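Local atomic coordinates of peptidoglycan-N-acetylglucosamine deacetylase BC_1960 (Bacillus cereus, PDB entry 4L1G), a protein that catalyses the zinc-dependent removal of acetyl groups from N-acetylglucosamine residues of peptidoglycan, and also deacetylates soluble chitin substrates and N-acetylchitooligomers. Residues N178-A183 / F188-W193. Residues are numbered along the deposited sequence; the frame is centred on the assembly and turned at random.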
ATOM      1  N   ASN A 178      13.109  -7.566  15.031  1.00 22.81           N
ATOM      2  CA  ASN A 178      14.203  -6.600  15.068  1.00 23.93           C
ATOM      3  C   ASN A 178      14.133  -5.611  13.914  1.00 23.70           C
ATOM      4  O   ASN A 178      14.529  -4.454  14.049  1.00 24.72           O
ATOM      5  CB  ASN A 178      15.558  -7.310  15.083  1.00 24.18           C
ATOM      6  CG  ASN A 178      15.879  -7.917  16.433  1.00 24.97           C
ATOM      7  OD1 ASN A 178      15.405  -7.442  17.466  1.00 25.46           O
ATOM      8  ND2 ASN A 178      16.686  -8.973  16.433  1.00 25.41           N
ATOM      9  N   GLN A 179      13.626  -6.078  12.779  1.00 13.03           N
ATOM     10  CA  GLN A 179      13.416  -5.216  11.626  1.00 12.25           C
ATOM     11  C   GLN A 179      12.318  -4.213  11.938  1.00 11.10           C
ATOM     12  O   GLN A 179      12.428  -3.030  11.619  1.00 10.56           O
ATOM     13  CB  GLN A 179      13.033  -6.052  10.406  1.00 12.48           C
ATOM     14  CG  GLN A 179      14.119  -7.016   9.950  1.00 13.59           C
ATOM     15  CD  GLN A 179      13.629  -7.968   8.875  1.00 13.37           C
ATOM     16  OE1 GLN A 179      12.428  -8.137   8.685  1.00 12.77           O
ATOM     17  NE2 GLN A 179      14.562  -8.593   8.165  1.00 13.96           N
ATOM     18  N   LEU A 180      11.260  -4.700  12.575  1.00 13.22           N
ATOM     19  CA  LEU A 180      10.138  -3.860  12.964  1.00 13.36           C
ATOM     20  C   LEU A 180      10.563  -2.885  14.058  1.00 15.08           C
ATOM     21  O   LEU A 180      10.123  -1.735  14.086  1.00 15.70           O
ATOM     22  CB  LEU A 180       8.979  -4.734  13.439  1.00 12.58           C
ATOM     23  CG  LEU A 180       7.663  -4.062  13.830  1.00 12.56           C
ATOM     24  CD1 LEU A 180       7.182  -3.124  12.732  1.00 12.02           C
ATOM     25  CD2 LEU A 180       6.617  -5.125  14.125  1.00 11.56           C
ATOM     26  N   LYS A 181      11.427  -3.353  14.953  1.00 17.26           N
ATOM     27  CA  LYS A 181      11.945  -2.524  16.036  1.00 18.94           C
ATOM     28  C   LYS A 181      12.778  -1.366  15.495  1.00 19.77           C
ATOM     29  O   LYS A 181      12.631  -0.228  15.940  1.00 20.78           O
ATOM     30  CB  LYS A 181      12.771  -3.372  17.005  1.00 19.34           C
ATOM     31  CG  LYS A 181      13.454  -2.586  18.113  1.00 20.93           C
ATOM     32  CD  LYS A 181      14.136  -3.526  19.096  1.00 21.11           C
ATOM     33  CE  LYS A 181      15.016  -2.772  20.084  1.00 22.60           C
ATOM     34  NZ  LYS A 181      16.202  -2.142  19.430  1.00 23.12           N
ATOM     35  N   TRP A 182      13.647  -1.663  14.533  1.00 12.37           N
ATOM     36  CA  TRP A 182      14.460  -0.634  13.893  1.00 12.68           C
ATOM     37  C   TRP A 182      13.594   0.402  13.178  1.00 12.03           C
ATOM     38  O   TRP A 182      13.829   1.603  13.299  1.00 12.40           O
ATOM     39  CB  TRP A 182      15.451  -1.262  12.909  1.00 12.88           C
ATOM     40  CG  TRP A 182      16.314  -0.259  12.198  1.00 13.29           C
ATOM     41  CD1 TRP A 182      17.452   0.331  12.674  1.00 14.28           C
ATOM     42  CD2 TRP A 182      16.110   0.270  10.881  1.00 12.83           C
ATOM     43  NE1 TRP A 182      17.966   1.195  11.736  1.00 14.48           N
ATOM     44  CE2 TRP A 182      17.164   1.173  10.625  1.00 13.60           C
ATOM     45  CE3 TRP A 182      15.141   0.067   9.894  1.00 11.97           C
ATOM     46  CZ2 TRP A 182      17.273   1.873   9.425  1.00 13.53           C
ATOM     47  CZ3 TRP A 182      15.251   0.762   8.702  1.00 11.90           C
ATOM     48  CH2 TRP A 182      16.310   1.653   8.478  1.00 12.67           C
ATOM     49  N   ALA A 183      12.592  -0.069  12.443  1.00 10.10           N
ATOM     50  CA  ALA A 183      11.690   0.818  11.711  1.00  9.49           C
ATOM     51  C   ALA A 183      10.933   1.763  12.641  1.00  9.22           C
ATOM     52  O   ALA A 183      10.783   2.952  12.348  1.00  9.31           O
ATOM     53  CB  ALA A 183      10.715   0.006  10.875  1.00  9.16           C
ATOM     54  N   PHE A 188       9.366   5.174  11.266  1.00 12.00           N
ATOM     55  CA  PHE A 188       8.529   4.584  10.227  1.00 10.66           C
ATOM     56  C   PHE A 188       7.262   4.022  10.859  1.00 10.15           C
ATOM     57  O   PHE A 188       7.196   3.824  12.073  1.00 10.74           O
ATOM     58  CB  PHE A 188       9.249   3.430   9.525  1.00 10.51           C
ATOM     59  CG  PHE A 188      10.318   3.859   8.559  1.00 10.93           C
ATOM     60  CD1 PHE A 188       9.983   4.364   7.314  1.00 10.75           C
ATOM     61  CD2 PHE A 188      11.658   3.722   8.886  1.00 11.60           C
ATOM     62  CE1 PHE A 188      10.968   4.744   6.415  1.00 11.25           C
ATOM     63  CE2 PHE A 188      12.646   4.101   7.995  1.00 12.08           C
ATOM     64  CZ  PHE A 188      12.300   4.612   6.756  1.00 11.90           C
ATOM     65  N   MET A 189       6.256   3.763  10.033  1.00 17.57           N
ATOM     66  CA  MET A 189       5.147   2.913  10.449  1.00 16.87           C
ATOM     67  C   MET A 189       4.928   1.820   9.417  1.00 15.46           C
ATOM     68  O   MET A 189       4.916   2.077   8.216  1.00 14.67           O
ATOM     69  CB  MET A 189       3.853   3.699  10.674  1.00 16.50           C
ATOM     70  CG  MET A 189       2.718   2.801  11.156  1.00 15.93           C
ATOM     71  SD  MET A 189       1.228   3.642  11.712  1.00 15.96           S
ATOM     72  CE  MET A 189       0.285   2.252  12.338  1.00 15.56           C
ATOM     73  N   ILE A 190       4.762   0.592   9.892  1.00 11.71           N
ATOM     74  CA  ILE A 190       4.550  -0.534   9.001  1.00 10.59           C
ATOM     75  C   ILE A 190       3.087  -0.950   9.000  1.00  9.84           C
ATOM     76  O   ILE A 190       2.509  -1.231  10.048  1.00 10.03           O
ATOM     77  CB  ILE A 190       5.448  -1.721   9.381  1.00 10.93           C
ATOM     78  CG1 ILE A 190       6.916  -1.349   9.137  1.00 11.71           C
ATOM     79  CG2 ILE A 190       5.054  -2.963   8.598  1.00 10.13           C
ATOM     80  CD1 ILE A 190       7.870  -2.509   9.221  1.00 11.89           C
ATOM     81  N   VAL A 191       2.482  -0.964   7.818  1.00 10.09           N
ATOM     82  CA  VAL A 191       1.088  -1.368   7.700  1.00  9.60           C
ATOM     83  C   VAL A 191       0.941  -2.550   6.758  1.00  9.51           C
ATOM     84  O   VAL A 191       1.388  -2.503   5.610  1.00  9.58           O
ATOM     85  CB  VAL A 191       0.188  -0.207   7.226  1.00  9.43           C
ATOM     86  CG1 VAL A 191      -1.237  -0.697   7.000  1.00  9.27           C
ATOM     87  CG2 VAL A 191       0.212   0.930   8.238  1.00  9.83           C
ATOM     88  N   GLN A 192       0.329  -3.618   7.256  1.00 10.50           N
ATOM     89  CA  GLN A 192       0.030  -4.776   6.431  1.00 10.60           C
ATOM     90  C   GLN A 192      -1.309  -4.548   5.742  1.00 10.48           C
ATOM     91  O   GLN A 192      -1.516  -3.517   5.102  1.00 10.37           O
ATOM     92  CB  GLN A 192      -0.014  -6.048   7.282  1.00 10.82           C
ATOM     93  CG  GLN A 192       1.240  -6.296   8.115  1.00 11.06           C
ATOM     94  CD  GLN A 192       2.384  -6.895   7.312  1.00 11.34           C
ATOM     95  OE1 GLN A 192       2.394  -6.843   6.082  1.00 11.33           O
ATOM     96  NE2 GLN A 192       3.353  -7.477   8.012  1.00 11.71           N
ATOM     97  N   TRP A 193      -2.219  -5.504   5.885  1.00  8.26           N
ATOM     98  CA  TRP A 193      -3.547  -5.387   5.296  1.00  8.27           C
ATOM     99  C   TRP A 193      -4.530  -6.306   6.013  1.00  8.45           C
ATOM    100  O   TRP A 193      -4.124  -7.165   6.796  1.00  8.63           O
ATOM    101  CB  TRP A 193      -3.506  -5.701   3.795  1.00  8.49           C
ATOM    102  CG  TRP A 193      -3.004  -7.079   3.473  1.00  8.75           C
ATOM    103  CD1 TRP A 193      -3.755  -8.210   3.319  1.00  8.87           C
ATOM    104  CD2 TRP A 193      -1.640  -7.471   3.259  1.00  8.99           C
ATOM    105  NE1 TRP A 193      -2.944  -9.280   3.025  1.00  9.21           N
ATOM    106  CE2 TRP A 193      -1.642  -8.855   2.983  1.00  9.28           C
ATOM    107  CE3 TRP A 193      -0.419  -6.788   3.279  1.00  8.89           C
ATOM    108  CZ2 TRP A 193      -0.471  -9.569   2.728  1.00  9.75           C
ATOM    109  CZ3 TRP A 193       0.748  -7.499   3.024  1.00  9.22           C
ATOM    110  CH2 TRP A 193       0.712  -8.875   2.752  1.00  9.70           C
TER
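Two torsions bring L180 and I190 together: L180 turns CG away from its own N (chi1 -177°), while I190 turns CG1 away from its carbonyl carbon (chi1 -66°) and extends it on to CD1; one branch of L180, CD1, thus meets the CD1 tip of I190's extended CG1 arm between helix and strand. This is the return leg, helix to second strand, of a beta-alpha-beta crossover in the NodB-type deacetylase fold, a TIM-barrel-like domain: helix 177-185 ends, the chain turns sharply, and strand 189-191 sets off between the parallel strands 64-65 and 167-168. The side chains of L180 and I190 cross at a slant, CD1 of L180 lying 3.6 Å from CD1 of I190. Both sites are buried, and a branched aliphatic chain at each fills the gap between helix and sheet; Y64 and I168 pack against I190 as well.

Nearly one turn further along the helix the backbones draw closer, with the CA atoms of A183 and F188 only 5.1 Å apart, and a small side chain fits there. The methyl CB of A183 rests 4.0 Å from CB of F188 and also touches CD1 of I190, meeting both strand-side residues. The F188 ring meets the W182 indole obliquely, and CZ3 of W182 lies 4.3 Å from CE2 of F188. Flat aromatic rings give these two residues a broad apolar surface. The W182 indole also makes a cation-pi contact with R147 of helix 143-161, and F188 touches E154 of that helix.

A single backbone hydrogen bond joins the segments: F188 N donates to A183 O over 2.8 Å, with an N-H...O angle of 155°. The same oxygen lies at the edge of the F188 ring, 3.7 Å from CD2 of F188.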